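Local coordinates for CRISPR-associated protein CasA/Cse1 (Thermus thermophilus, PDB 4F3E) that serves as the largest subunit of the RNA-guided Cascade complex of CRISPR immunity and has a role in binding the DNA target, at residues A105-V110 with A156-Q161; L119-L124 with E143-A148; L187-G192 with R340-V345; V26-A31 with R54-V59. All coordinates share one frame; numbering follows the deposited sequence.

Contact 1 of 4, residues A105-V110 with A156-Q161; sequences APFLQV and ALLVHQ
The isobutyl group of Leu108 lies over the side of helix 150-163, its two methyls spread across Leu158 and Gln161. CD1 meets CD1 of Leu158 at 3.7 Å, the two side chains running at about a right angle, while CD2 lies 3.7 Å from CG of Gln161, whose chain passes that of Leu108 in the opposite direction. A bend at chi2 (56°) of Gln161 turns its amide back toward the loop, where NE2 makes a weak hydrogen bond of 3.2 Å to Leu108 O. The other end of that amide is held by the backbone of Arg246. One helical turn earlier, Leu157 pushes CD2 against the loop backbone, 3.6 Å from Phe107 O, and against the CG methylene of Gln109 at 3.8 Å. Gln109 is itself fixed: NE2 donates to Phe107 O at 2.9 Å, with the oxygen almost in the plane of the amide, and also reaches Leu100 O, while OE1 accepts from Leu250 N. The buried amide thus has partners at both ends. Phe107 adds the edge of its ring, CE1 facing Leu158 CD1. What presents these side chains is a type II beta turn from Pro106 to Gln109, with Leu108 at its third position, docked on buried residues of helix 150-163 by apolar contacts and one weak amide bond from Gln161.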
loop_
_atom_site.group_PDB
_atom_site.type_symbol
_atom_site.label_atom_id
_atom_site.label_comp_id
_atom_site.label_asym_id
_atom_site.label_seq_id
_atom_site.Cartn_x
_atom_site.Cartn_y
_atom_site.Cartn_z
ATOM N N ALA A 105 8.867 -29.183 3.061
ATOM C CA ALA A 105 8.843 -27.779 3.469
ATOM C C ALA A 105 8.796 -26.798 2.283
ATOM O O ALA A 105 9.656 -25.917 2.164
ATOM C CB ALA A 105 10.043 -27.474 4.356
ATOM N N PRO A 106 7.795 -26.945 1.403
ATOM C CA PRO A 106 7.722 -25.998 0.286
ATOM C C PRO A 106 7.498 -24.585 0.819
ATOM O O PRO A 106 6.732 -24.384 1.760
ATOM C CB PRO A 106 6.507 -26.486 -0.513
ATOM C CG PRO A 106 5.675 -27.211 0.473
ATOM C CD PRO A 106 6.629 -27.842 1.452
ATOM N N PHE A 107 8.179 -23.618 0.223
ATOM C CA PHE A 107 8.092 -22.237 0.663
ATOM C C PHE A 107 6.636 -21.725 0.797
ATOM O O PHE A 107 5.861 -21.749 -0.162
ATOM C CB PHE A 107 8.884 -21.362 -0.285
ATOM C CG PHE A 107 8.951 -19.940 0.138
ATOM C CD1 PHE A 107 8.131 -18.993 -0.455
ATOM C CD2 PHE A 107 9.819 -19.547 1.139
ATOM C CE1 PHE A 107 8.182 -17.676 -0.067
ATOM C CE2 PHE A 107 9.884 -18.219 1.530
ATOM C CZ PHE A 107 9.063 -17.283 0.928
ATOM N N LEU A 108 6.280 -21.289 2.003
ATOM C CA LEU A 108 4.972 -20.682 2.294
ATOM C C LEU A 108 3.777 -21.554 1.923
ATOM O O LEU A 108 2.695 -21.053 1.646
ATOM C CB LEU A 108 4.838 -19.305 1.634
ATOM C CG LEU A 108 4.995 -18.118 2.577
ATOM C CD1 LEU A 108 4.800 -16.825 1.827
ATOM C CD2 LEU A 108 4.004 -18.215 3.727
ATOM N N GLN A 109 3.983 -22.858 1.936
ATOM C CA GLN A 109 2.958 -23.790 1.527
ATOM C C GLN A 109 2.789 -24.891 2.583
ATOM O O GLN A 109 3.530 -24.951 3.556
ATOM C CB GLN A 109 3.322 -24.377 0.160
ATOM C CG GLN A 109 3.474 -23.312 -0.920
ATOM C CD GLN A 109 4.071 -23.846 -2.203
ATOM O OE1 GLN A 109 3.435 -24.622 -2.905
ATOM N NE2 GLN A 109 5.298 -23.429 -2.517
ATOM N N VAL A 110 1.794 -25.745 2.388
ATOM C CA VAL A 110 1.547 -26.879 3.272
ATOM C C VAL A 110 1.807 -28.197 2.528
ATOM O O VAL A 110 1.027 -28.599 1.672
ATOM C CB VAL A 110 0.112 -26.826 3.781
ATOM C CG1 VAL A 110 -0.135 -27.883 4.855
ATOM C CG2 VAL A 110 -0.199 -25.421 4.297
ATOM N N ALA A 156 2.427 -14.861 -7.278
ATOM C CA ALA A 156 1.010 -14.897 -6.969
ATOM C C ALA A 156 0.784 -15.433 -5.542
ATOM O O ALA A 156 -0.014 -14.895 -4.783
ATOM C CB ALA A 156 0.272 -15.749 -8.002
ATOM N N LEU A 157 1.504 -16.487 -5.177
ATOM C CA LEU A 157 1.479 -17.002 -3.807
ATOM C C LEU A 157 1.810 -15.925 -2.766
ATOM O O LEU A 157 1.093 -15.744 -1.782
ATOM C CB LEU A 157 2.480 -18.148 -3.685
ATOM C CG LEU A 157 2.769 -18.725 -2.306
ATOM C CD1 LEU A 157 1.464 -19.221 -1.672
ATOM C CD2 LEU A 157 3.798 -19.846 -2.425
ATOM N N LEU A 158 2.906 -15.210 -2.985
ATOM C CA LEU A 158 3.368 -14.212 -2.021
ATOM C C LEU A 158 2.303 -13.117 -1.829
ATOM O O LEU A 158 2.039 -12.665 -0.720
ATOM C CB LEU A 158 4.679 -13.611 -2.512
ATOM C CG LEU A 158 5.638 -13.092 -1.457
ATOM C CD1 LEU A 158 6.021 -14.211 -0.527
ATOM C CD2 LEU A 158 6.870 -12.496 -2.126
ATOM N N VAL A 159 1.671 -12.725 -2.928
ATOM C CA VAL A 159 0.630 -11.711 -2.906
ATOM C C VAL A 159 -0.614 -12.171 -2.154
ATOM O O VAL A 159 -1.154 -11.453 -1.303
ATOM C CB VAL A 159 0.270 -11.261 -4.349
ATOM C CG1 VAL A 159 -1.091 -10.559 -4.391
ATOM C CG2 VAL A 159 1.381 -10.358 -4.915
ATOM N N HIS A 160 -1.068 -13.375 -2.460
ATOM C CA HIS A 160 -2.293 -13.879 -1.858
ATOM C C HIS A 160 -2.092 -14.012 -0.357
ATOM O O HIS A 160 -2.968 -13.689 0.418
ATOM C CB HIS A 160 -2.653 -15.225 -2.483
ATOM C CG HIS A 160 -3.923 -15.818 -1.966
ATOM N ND1 HIS A 160 -5.159 -15.289 -2.260
ATOM C CD2 HIS A 160 -4.150 -16.910 -1.201
ATOM C CE1 HIS A 160 -6.094 -16.015 -1.683
ATOM N NE2 HIS A 160 -5.511 -17.008 -1.031
ATOM N N GLN A 161 -0.895 -14.437 0.028
ATOM C CA GLN A 161 -0.550 -14.691 1.426
ATOM C C GLN A 161 -0.541 -13.385 2.214
ATOM O O GLN A 161 -0.699 -13.369 3.433
ATOM C CB GLN A 161 0.821 -15.390 1.498
ATOM C CG GLN A 161 0.966 -16.526 2.468
ATOM C CD GLN A 161 -0.048 -17.616 2.265
ATOM O OE1 GLN A 161 -1.239 -17.347 2.245
ATOM N NE2 GLN A 161 0.418 -18.865 2.143
#

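Contact 2 of 4, residues L119-L124 with E143-A148; sequences LPWSKL and ENLPKA
Trp121 and Ala148 meet face-on: the CB methyl of Ala148 stands over the six-membered ring of the indole, 3.6 Å from its centroid and 16° off the ring normal, a CH-pi contact. The methyl is offset toward the rim of the ring, with CE2 and CZ2 as its closest atoms. At the edge of the same indole the geometry is quite different. NE1 points its N-H at Pro146 O, 3.0 Å away, in a fairly straight hydrogen bond (156° at the hydrogen) that enters nearly along the C=O axis and close to the ring plane. Bond and methyl together limit how the indole can turn, one in its plane and the other above it. The ring reaches them because CG of Trp121 sits between the backbone N and the carbonyl carbon (chi1 75°).

Trp121 opens a short 3-10 segment, 121-124, directly after strand 119-120, so the contact ties a strand-to-3-10 junction to the irregular chain leading into helix 150-163. Backbone bonds from both segments, Leu119 to Met260 and Ala148 to Val257, go to strand 257-269, so both are joined to the same strand.

Leu145 comes at the indole obliquely, bringing CD1 to 3.6 Å from Trp121 CD1. The same methyl also touches the Pro120 ring at CB, 3.9 Å away, and so fills the angle between proline and indole. Farther along the loop, Lys147, whose CB points away from 119-124, forms a salt bridge with Asp255 through NZ.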
loop_
_atom_site.group_PDB
_atom_site.type_symbol
_atom_site.label_atom_id
_atom_site.label_comp_id
_atom_site.label_asym_id
_atom_site.label_seq_id
_atom_site.Cartn_x
_atom_site.Cartn_y
_atom_site.Cartn_z
ATOM N N LEU A 119 -7.710 -26.269 -6.830
ATOM C CA LEU A 119 -8.268 -25.056 -7.391
ATOM C C LEU A 119 -7.307 -24.507 -8.444
ATOM O O LEU A 119 -6.103 -24.774 -8.398
ATOM C CB LEU A 119 -8.495 -24.011 -6.290
ATOM C CG LEU A 119 -9.432 -24.369 -5.132
ATOM C CD1 LEU A 119 -9.641 -23.172 -4.199
ATOM C CD2 LEU A 119 -10.758 -24.876 -5.664
ATOM N N PRO A 120 -7.843 -23.737 -9.398
ATOM C CA PRO A 120 -7.028 -22.989 -10.349
ATOM C C PRO A 120 -6.124 -22.020 -9.599
ATOM O O PRO A 120 -6.535 -21.423 -8.612
ATOM C CB PRO A 120 -8.071 -22.227 -11.170
ATOM C CG PRO A 120 -9.279 -22.185 -10.300
ATOM C CD PRO A 120 -9.276 -23.474 -9.587
ATOM N N TRP A 121 -4.889 -21.883 -10.055
ATOM C CA TRP A 121 -3.961 -20.974 -9.408
ATOM C C TRP A 121 -4.473 -19.530 -9.435
ATOM O O TRP A 121 -4.024 -18.696 -8.658
ATOM C CB TRP A 121 -2.598 -21.065 -10.076
ATOM C CG TRP A 121 -2.511 -20.386 -11.430
ATOM C CD1 TRP A 121 -2.853 -20.917 -12.638
ATOM C CD2 TRP A 121 -2.026 -19.070 -11.696
ATOM N NE1 TRP A 121 -2.613 -20.022 -13.631
ATOM C CE2 TRP A 121 -2.100 -18.882 -13.089
ATOM C CE3 TRP A 121 -1.518 -18.047 -10.898
ATOM C CZ2 TRP A 121 -1.693 -17.696 -13.703
ATOM C CZ3 TRP A 121 -1.117 -16.865 -11.511
ATOM C CH2 TRP A 121 -1.210 -16.703 -12.900
ATOM N N SER A 122 -5.417 -19.250 -10.329
ATOM C CA SER A 122 -5.995 -17.915 -10.453
ATOM C C SER A 122 -6.625 -17.410 -9.157
ATOM O O SER A 122 -6.662 -16.198 -8.919
ATOM C CB SER A 122 -7.037 -17.906 -11.563
ATOM O OG SER A 122 -7.971 -18.962 -11.385
ATOM N N LYS A 123 -7.120 -18.332 -8.328
ATOM C CA LYS A 123 -7.666 -17.970 -7.016
ATOM C C LYS A 123 -6.710 -17.115 -6.155
ATOM O O LYS A 123 -7.160 -16.261 -5.389
ATOM C CB LYS A 123 -8.119 -19.220 -6.255
ATOM C CG LYS A 123 -8.474 -18.994 -4.789
ATOM C CD LYS A 123 -9.748 -18.186 -4.591
ATOM C CE LYS A 123 -10.282 -18.385 -3.170
ATOM N NZ LYS A 123 -11.506 -17.593 -2.853
ATOM N N LEU A 124 -5.402 -17.333 -6.302
ATOM C CA LEU A 124 -4.374 -16.517 -5.634
ATOM C C LEU A 124 -4.421 -15.017 -5.994
ATOM O O LEU A 124 -4.053 -14.152 -5.198
ATOM C CB LEU A 124 -2.985 -17.038 -5.994
ATOM C CG LEU A 124 -2.719 -18.505 -5.687
ATOM C CD1 LEU A 124 -1.400 -18.939 -6.291
ATOM C CD2 LEU A 124 -2.736 -18.712 -4.180
ATOM N N GLU A 143 -9.426 -24.904 -19.691
ATOM C CA GLU A 143 -10.143 -24.026 -20.610
ATOM C C GLU A 143 -9.388 -22.711 -20.805
ATOM O O GLU A 143 -8.345 -22.679 -21.455
ATOM C CB GLU A 143 -11.572 -23.765 -20.112
ATOM C CG GLU A 143 -11.669 -23.329 -18.648
ATOM C CD GLU A 143 -11.733 -24.497 -17.684
ATOM O OE1 GLU A 143 -10.939 -24.520 -16.716
ATOM O OE2 GLU A 143 -12.588 -25.384 -17.891
ATOM N N ASN A 144 -9.927 -21.635 -20.239
ATOM C CA ASN A 144 -9.272 -20.336 -20.252
ATOM C C ASN A 144 -8.409 -20.159 -19.018
ATOM O O ASN A 144 -8.315 -19.064 -18.468
ATOM C CB ASN A 144 -10.308 -19.219 -20.314
ATOM C CG ASN A 144 -11.310 -19.422 -21.432
ATOM O OD1 ASN A 144 -11.412 -20.512 -22.001
ATOM N ND2 ASN A 144 -12.061 -18.373 -21.751
ATOM N N LEU A 145 -7.799 -21.252 -18.571
ATOM C CA LEU A 145 -6.829 -21.206 -17.484
ATOM C C LEU A 145 -5.444 -21.469 -18.034
ATOM O O LEU A 145 -5.131 -22.587 -18.428
ATOM C CB LEU A 145 -7.134 -22.248 -16.407
ATOM C CG LEU A 145 -5.989 -22.380 -15.392
ATOM C CD1 LEU A 145 -6.011 -21.236 -14.385
ATOM C CD2 LEU A 145 -6.042 -23.698 -14.691
ATOM N N PRO A 146 -4.606 -20.435 -18.051
ATOM C CA PRO A 146 -3.269 -20.581 -18.607
ATOM C C PRO A 146 -2.342 -21.199 -17.580
ATOM O O PRO A 146 -2.586 -21.093 -16.392
ATOM C CB PRO A 146 -2.861 -19.135 -18.894
ATOM C CG PRO A 146 -3.585 -18.335 -17.875
ATOM C CD PRO A 146 -4.860 -19.075 -17.546
ATOM N N LYS A 147 -1.292 -21.851 -18.052
ATOM C CA LYS A 147 -0.238 -22.325 -17.182
ATOM C C LYS A 147 0.670 -21.170 -16.745
ATOM O O LYS A 147 1.236 -20.470 -17.578
ATOM C CB LYS A 147 0.574 -23.396 -17.896
ATOM C CG LYS A 147 1.708 -23.958 -17.062
ATOM C CD LYS A 147 2.290 -25.213 -17.696
ATOM C CE LYS A 147 2.944 -24.905 -19.029
ATOM N NZ LYS A 147 3.228 -26.132 -19.811
ATOM N N ALA A 148 0.793 -20.963 -15.439
ATOM C CA ALA A 148 1.730 -19.981 -14.912
ATOM C C ALA A 148 3.149 -20.551 -14.884
ATOM O O ALA A 148 3.326 -21.745 -14.800
ATOM C CB ALA A 148 1.309 -19.522 -13.510
#

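Contact 3 of 4, residues L187-G192 with R340-V345; sequences LFLPTG and RVLGQV
An antiparallel beta pairing joins strand 187-191 to strand 337-347, the central strand of a three-stranded sheet whose other edge is strand 350-361. Leu187 and Leu342 form one hydrogen-bonded pair and Leu189 and Arg340 the next, with Phe188 and Val341 as the non-hydrogen-bonded pair between them. The four bonds differ in geometry. Leu189 N approaches Arg340 O almost head-on at 2.7 Å, whereas the return bond, from Arg340 N to Leu189 O, is longer at 3.1 Å and comes from well above the carbonyl plane. At the other pair, Leu342 N meets Leu187 O in the carbonyl plane, on a lone pair, at 2.9 Å. That same oxygen also receives a CA-H...O contact from Val341 CA at 3.1 Å.

Side chains alternate between the faces. Phe188 and Val341 share one, where CG2 of Val341 lies over the phenyl ring, 4.3 Å from Phe188 CD2. On the other face are Leu187, Leu189, Arg340 and Leu342, with Leu189 CD2 loosely facing Leu342 CD1; helix 46-64 packs against Leu189 and Leu342.

Beyond the last pair, Thr191 crosses the side chain of Arg340 at about a right angle, its CG2 pressing on Arg340 CD at 3.4 Å. A bend at chi3 (81°) takes the guanidinium onward to a salt bridge from NE to Glu49. The methylenes of Arg340 therefore pack against the threonine while its NE pairs with Glu49, which probably offsets the nearby like charge of Arg356, so that one residue links the sheet to helix 46-64.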
loop_
_atom_site.group_PDB
_atom_site.type_symbol
_atom_site.label_atom_id
_atom_site.label_comp_id
_atom_site.label_asym_id
_atom_site.label_seq_id
_atom_site.Cartn_x
_atom_site.Cartn_y
_atom_site.Cartn_z
ATOM N N LEU A 187 0.057 0.863 2.078
ATOM C CA LEU A 187 1.402 0.562 2.550
ATOM C C LEU A 187 2.334 1.672 2.141
ATOM O O LEU A 187 2.375 2.056 0.960
ATOM C CB LEU A 187 1.877 -0.795 2.037
ATOM C CG LEU A 187 0.958 -1.949 2.481
ATOM C CD1 LEU A 187 1.440 -3.283 1.930
ATOM C CD2 LEU A 187 0.853 -2.009 4.011
ATOM N N PHE A 188 3.039 2.216 3.132
ATOM C CA PHE A 188 4.009 3.279 2.901
ATOM C C PHE A 188 5.378 2.683 2.578
ATOM O O PHE A 188 5.989 2.016 3.420
ATOM C CB PHE A 188 4.090 4.217 4.111
ATOM C CG PHE A 188 2.891 5.078 4.281
ATOM C CD1 PHE A 188 1.719 4.556 4.808
ATOM C CD2 PHE A 188 2.913 6.410 3.885
ATOM C CE1 PHE A 188 0.582 5.353 4.944
ATOM C CE2 PHE A 188 1.776 7.222 4.011
ATOM C CZ PHE A 188 0.608 6.692 4.547
ATOM N N LEU A 189 5.847 2.899 1.351
ATOM C CA LEU A 189 7.171 2.410 0.963
ATOM C C LEU A 189 8.093 3.518 0.427
ATOM O O LEU A 189 8.104 3.806 -0.771
ATOM C CB LEU A 189 7.043 1.303 -0.086
ATOM C CG LEU A 189 8.357 0.618 -0.485
ATOM C CD1 LEU A 189 8.532 -0.675 0.303
ATOM C CD2 LEU A 189 8.450 0.338 -2.003
ATOM N N PRO A 190 8.868 4.147 1.314
ATOM C CA PRO A 190 9.838 5.140 0.839
ATOM C C PRO A 190 10.798 4.488 -0.153
ATOM O O PRO A 190 11.128 3.309 -0.023
ATOM C CB PRO A 190 10.593 5.534 2.108
ATOM C CG PRO A 190 9.686 5.135 3.238
ATOM C CD PRO A 190 8.921 3.951 2.769
ATOM N N THR A 191 11.248 5.254 -1.133
ATOM C CA THR A 191 12.125 4.727 -2.168
ATOM C C THR A 191 13.258 5.691 -2.488
ATOM O O THR A 191 13.091 6.912 -2.390
ATOM C CB THR A 191 11.344 4.424 -3.464
ATOM O OG1 THR A 191 10.838 5.644 -4.006
ATOM C CG2 THR A 191 10.190 3.473 -3.174
ATOM N N GLY A 192 14.411 5.139 -2.862
ATOM C CA GLY A 192 15.545 5.966 -3.265
ATOM C C GLY A 192 15.931 5.752 -4.721
ATOM O O GLY A 192 15.103 5.311 -5.536
ATOM N N ARG A 340 6.271 5.989 -2.109
ATOM C CA ARG A 340 5.275 5.192 -2.816
ATOM C C ARG A 340 4.286 4.535 -1.833
ATOM O O ARG A 340 4.666 3.998 -0.787
ATOM C CB ARG A 340 5.944 4.137 -3.705
ATOM C CG ARG A 340 6.706 4.736 -4.830
ATOM C CD ARG A 340 7.683 3.777 -5.407
ATOM N NE ARG A 340 7.094 2.827 -6.330
ATOM C CZ ARG A 340 7.323 2.827 -7.637
ATOM N NH1 ARG A 340 8.112 3.745 -8.168
ATOM N NH2 ARG A 340 6.775 1.902 -8.415
ATOM N N VAL A 341 3.007 4.622 -2.174
ATOM C CA VAL A 341 1.952 4.041 -1.377
ATOM C C VAL A 341 1.306 2.958 -2.230
ATOM O O VAL A 341 0.931 3.210 -3.374
ATOM C CB VAL A 341 0.935 5.088 -0.976
ATOM C CG1 VAL A 341 -0.186 4.455 -0.166
ATOM C CG2 VAL A 341 1.612 6.196 -0.203
ATOM N N LEU A 342 1.210 1.755 -1.669
ATOM C CA LEU A 342 0.809 0.560 -2.398
ATOM C C LEU A 342 -0.344 -0.111 -1.660
ATOM O O LEU A 342 -0.278 -0.311 -0.443
ATOM C CB LEU A 342 1.993 -0.429 -2.493
ATOM C CG LEU A 342 3.293 0.124 -3.064
ATOM C CD1 LEU A 342 4.378 -0.907 -2.972
ATOM C CD2 LEU A 342 3.081 0.547 -4.496
ATOM N N GLY A 343 -1.396 -0.484 -2.371
ATOM C CA GLY A 343 -2.444 -1.251 -1.724
ATOM C C GLY A 343 -3.695 -1.574 -2.531
ATOM O O GLY A 343 -3.782 -1.307 -3.723
ATOM N N GLN A 344 -4.671 -2.176 -1.860
ATOM C CA GLN A 344 -5.900 -2.589 -2.494
ATOM C C GLN A 344 -6.925 -1.607 -2.054
ATOM O O GLN A 344 -6.896 -1.180 -0.908
ATOM C CB GLN A 344 -6.345 -3.981 -1.984
ATOM C CG GLN A 344 -5.420 -5.108 -2.361
ATOM C CD GLN A 344 -5.965 -6.477 -1.972
ATOM O OE1 GLN A 344 -6.117 -7.351 -2.819
ATOM N NE2 GLN A 344 -6.235 -6.673 -0.680
ATOM N N VAL A 345 -7.828 -1.259 -2.957
ATOM C CA VAL A 345 -9.063 -0.602 -2.585
ATOM C C VAL A 345 -10.059 -1.722 -2.358
ATOM O O VAL A 345 -10.309 -2.524 -3.254
ATOM C CB VAL A 345 -9.565 0.305 -3.721
ATOM C CG1 VAL A 345 -10.751 1.120 -3.260
ATOM C CG2 VAL A 345 -8.443 1.200 -4.189
#

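Contact 4 of 4, residues V26-A31 with R54-V59; sequences VGIGEA and RLLLAV
Ile28 carries most of this contact, its two branches diverging to meet different residues of helix 46-64. CG1 lies anti to the carbonyl carbon (chi1 -69°) and the chain continues extended to CD1, which arrives 4.0 Å from CD2 of Leu55, the two side chains crossing at about a right angle. The other branch, CG2, stands anti to the backbone N and approaches Leu56 CD2 at 4.1 Å and Val59 CG2 at 4.4 Å. The isoleucine is thus set against three residues on neighbouring turns of the helix.

Leu55 and Leu56 are adjacent in sequence but have different first torsions. CG of Leu55 is anti to its backbone N (chi1 180°), and the side chain heads toward the tip of Ile28. CG of Leu56 is instead anti to its carbonyl carbon (chi1 -65°); although its CB does not face the partner segment directly, the extended branch brings both methyls there. The side chains of Leu56 and Ile28 slide past each other in opposite directions, and CD1 of Leu56 reaches Ala31 CB at 4.2 Å. Ile28 and Ala31 lie one turn apart, and Leu56 spans the distance between them. The contact across the two segments is wholly apolar, and all five participants are buried.

Gly27 occupies the N-cap position of the short helix 28-33, and its O accepts from Ala31 N. This helix follows directly on strand 22-26 and packs against helix 46-64; Ile15 of strand 15-19 touches Ile28; Trp14 and Trp215, from loops, abut Leu55; and Leu32 extends the packing to Leu56 and Val59.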
loop_
_atom_site.group_PDB
_atom_site.type_symbol
_atom_site.label_atom_id
_atom_site.label_comp_id
_atom_site.label_asym_id
_atom_site.label_seq_id
_atom_site.Cartn_x
_atom_site.Cartn_y
_atom_site.Cartn_z
ATOM N N VAL A 26 15.610 -11.773 -10.996
ATOM C CA VAL A 26 16.688 -12.292 -10.161
ATOM C C VAL A 26 16.170 -13.096 -8.964
ATOM O O VAL A 26 14.983 -13.081 -8.675
ATOM C CB VAL A 26 17.579 -11.154 -9.666
ATOM C CG1 VAL A 26 18.034 -10.318 -10.849
ATOM C CG2 VAL A 26 16.833 -10.286 -8.647
ATOM N N GLY A 27 17.063 -13.808 -8.282
ATOM C CA GLY A 27 16.693 -14.512 -7.062
ATOM C C GLY A 27 16.958 -13.661 -5.832
ATOM O O GLY A 27 17.526 -12.571 -5.941
ATOM N N ILE A 28 16.568 -14.149 -4.659
ATOM C CA ILE A 28 16.721 -13.374 -3.424
ATOM C C ILE A 28 18.172 -12.994 -3.182
ATOM O O ILE A 28 18.469 -11.876 -2.751
ATOM C CB ILE A 28 16.196 -14.137 -2.217
ATOM C CG1 ILE A 28 14.676 -14.240 -2.307
ATOM C CG2 ILE A 28 16.622 -13.461 -0.914
ATOM C CD1 ILE A 28 14.052 -15.086 -1.208
ATOM N N GLY A 29 19.077 -13.922 -3.487
ATOM C CA GLY A 29 20.478 -13.713 -3.202
ATOM C C GLY A 29 21.034 -12.495 -3.900
ATOM O O GLY A 29 21.542 -11.555 -3.272
ATOM N N GLU A 30 20.924 -12.514 -5.222
ATOM C CA GLU A 30 21.418 -11.430 -6.042
ATOM C C GLU A 30 20.682 -10.103 -5.756
ATOM O O GLU A 30 21.273 -9.022 -5.794
ATOM C CB GLU A 30 21.297 -11.823 -7.516
ATOM C CG GLU A 30 21.727 -10.742 -8.498
ATOM C CD GLU A 30 21.749 -11.225 -9.950
ATOM O OE1 GLU A 30 21.405 -12.408 -10.204
ATOM O OE2 GLU A 30 22.109 -10.410 -10.839
ATOM N N ALA A 31 19.396 -10.184 -5.456
ATOM C CA ALA A 31 18.632 -8.972 -5.191
ATOM C C ALA A 31 19.202 -8.272 -3.959
ATOM O O ALA A 31 19.222 -7.055 -3.890
ATOM C CB ALA A 31 17.153 -9.288 -5.019
ATOM N N ARG A 54 8.702 -6.754 1.069
ATOM C CA ARG A 54 8.486 -7.245 2.429
ATOM C C ARG A 54 9.243 -8.544 2.688
ATOM O O ARG A 54 9.836 -8.729 3.757
ATOM C CB ARG A 54 6.985 -7.366 2.744
ATOM C CG ARG A 54 6.296 -5.994 2.839
ATOM C CD ARG A 54 4.774 -6.072 2.662
ATOM N NE ARG A 54 4.158 -6.854 3.726
ATOM C CZ ARG A 54 3.901 -6.364 4.927
ATOM N NH1 ARG A 54 4.222 -5.097 5.197
ATOM N NH2 ARG A 54 3.352 -7.138 5.855
ATOM N N LEU A 55 9.251 -9.428 1.697
ATOM C CA LEU A 55 10.072 -10.638 1.769
ATOM C C LEU A 55 11.564 -10.298 1.906
ATOM O O LEU A 55 12.236 -10.821 2.799
ATOM C CB LEU A 55 9.823 -11.538 0.567
ATOM C CG LEU A 55 10.644 -12.818 0.556
ATOM C CD1 LEU A 55 10.326 -13.698 1.797
ATOM C CD2 LEU A 55 10.396 -13.572 -0.753
ATOM N N LEU A 56 12.081 -9.411 1.043
ATOM C CA LEU A 56 13.511 -9.063 1.108
ATOM C C LEU A 56 13.889 -8.455 2.470
ATOM O O LEU A 56 14.896 -8.840 3.102
ATOM C CB LEU A 56 13.926 -8.133 -0.027
ATOM C CG LEU A 56 13.843 -8.699 -1.440
ATOM C CD1 LEU A 56 14.281 -7.660 -2.428
ATOM C CD2 LEU A 56 14.667 -9.954 -1.595
ATOM N N LEU A 57 13.050 -7.538 2.930
ATOM C CA LEU A 57 13.198 -6.966 4.256
ATOM C C LEU A 57 13.229 -8.054 5.340
ATOM O O LEU A 57 14.039 -7.996 6.266
ATOM C CB LEU A 57 12.072 -5.968 4.522
ATOM C CG LEU A 57 12.175 -4.665 3.721
ATOM C CD1 LEU A 57 10.844 -3.898 3.719
ATOM C CD2 LEU A 57 13.291 -3.806 4.283
ATOM N N ALA A 58 12.336 -9.030 5.231
ATOM C CA ALA A 58 12.263 -10.087 6.238
ATOM C C ALA A 58 13.624 -10.775 6.293
ATOM O O ALA A 58 14.219 -10.880 7.348
ATOM C CB ALA A 58 11.146 -11.087 5.900
ATOM N N VAL A 59 14.137 -11.195 5.138
ATOM C CA VAL A 59 15.441 -11.828 5.087
ATOM C C VAL A 59 16.563 -10.970 5.703
ATOM O O VAL A 59 17.380 -11.470 6.480
ATOM C CB VAL A 59 15.792 -12.224 3.646
ATOM C CG1 VAL A 59 17.176 -12.816 3.587
ATOM C CG2 VAL A 59 14.776 -13.191 3.106
#

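How the contacts relate
Helix 46-64 connects much of the set. Its Leu55, used in contact 4, also touches contact 1, CD1 meeting Phe107 CZ at 3.9 Å and CD2 meeting Leu158 CD2 at the same distance; the two centres are 15 Å apart. Contact 2 is nested along the chain within the loop that contact 1 closes, and it packs on the helix that contact 1 uses: Ala156 CB lies 3.9 Å from Trp121 CZ3, with centres 16 Å apart. Contact 3 is the most central, about 4 Å from the chain's centre, and touches none of the others, its nearest atoms being about 4 Å from contact 4. Contact 2, at the surface, is about 28 Å from contact 3 between centres.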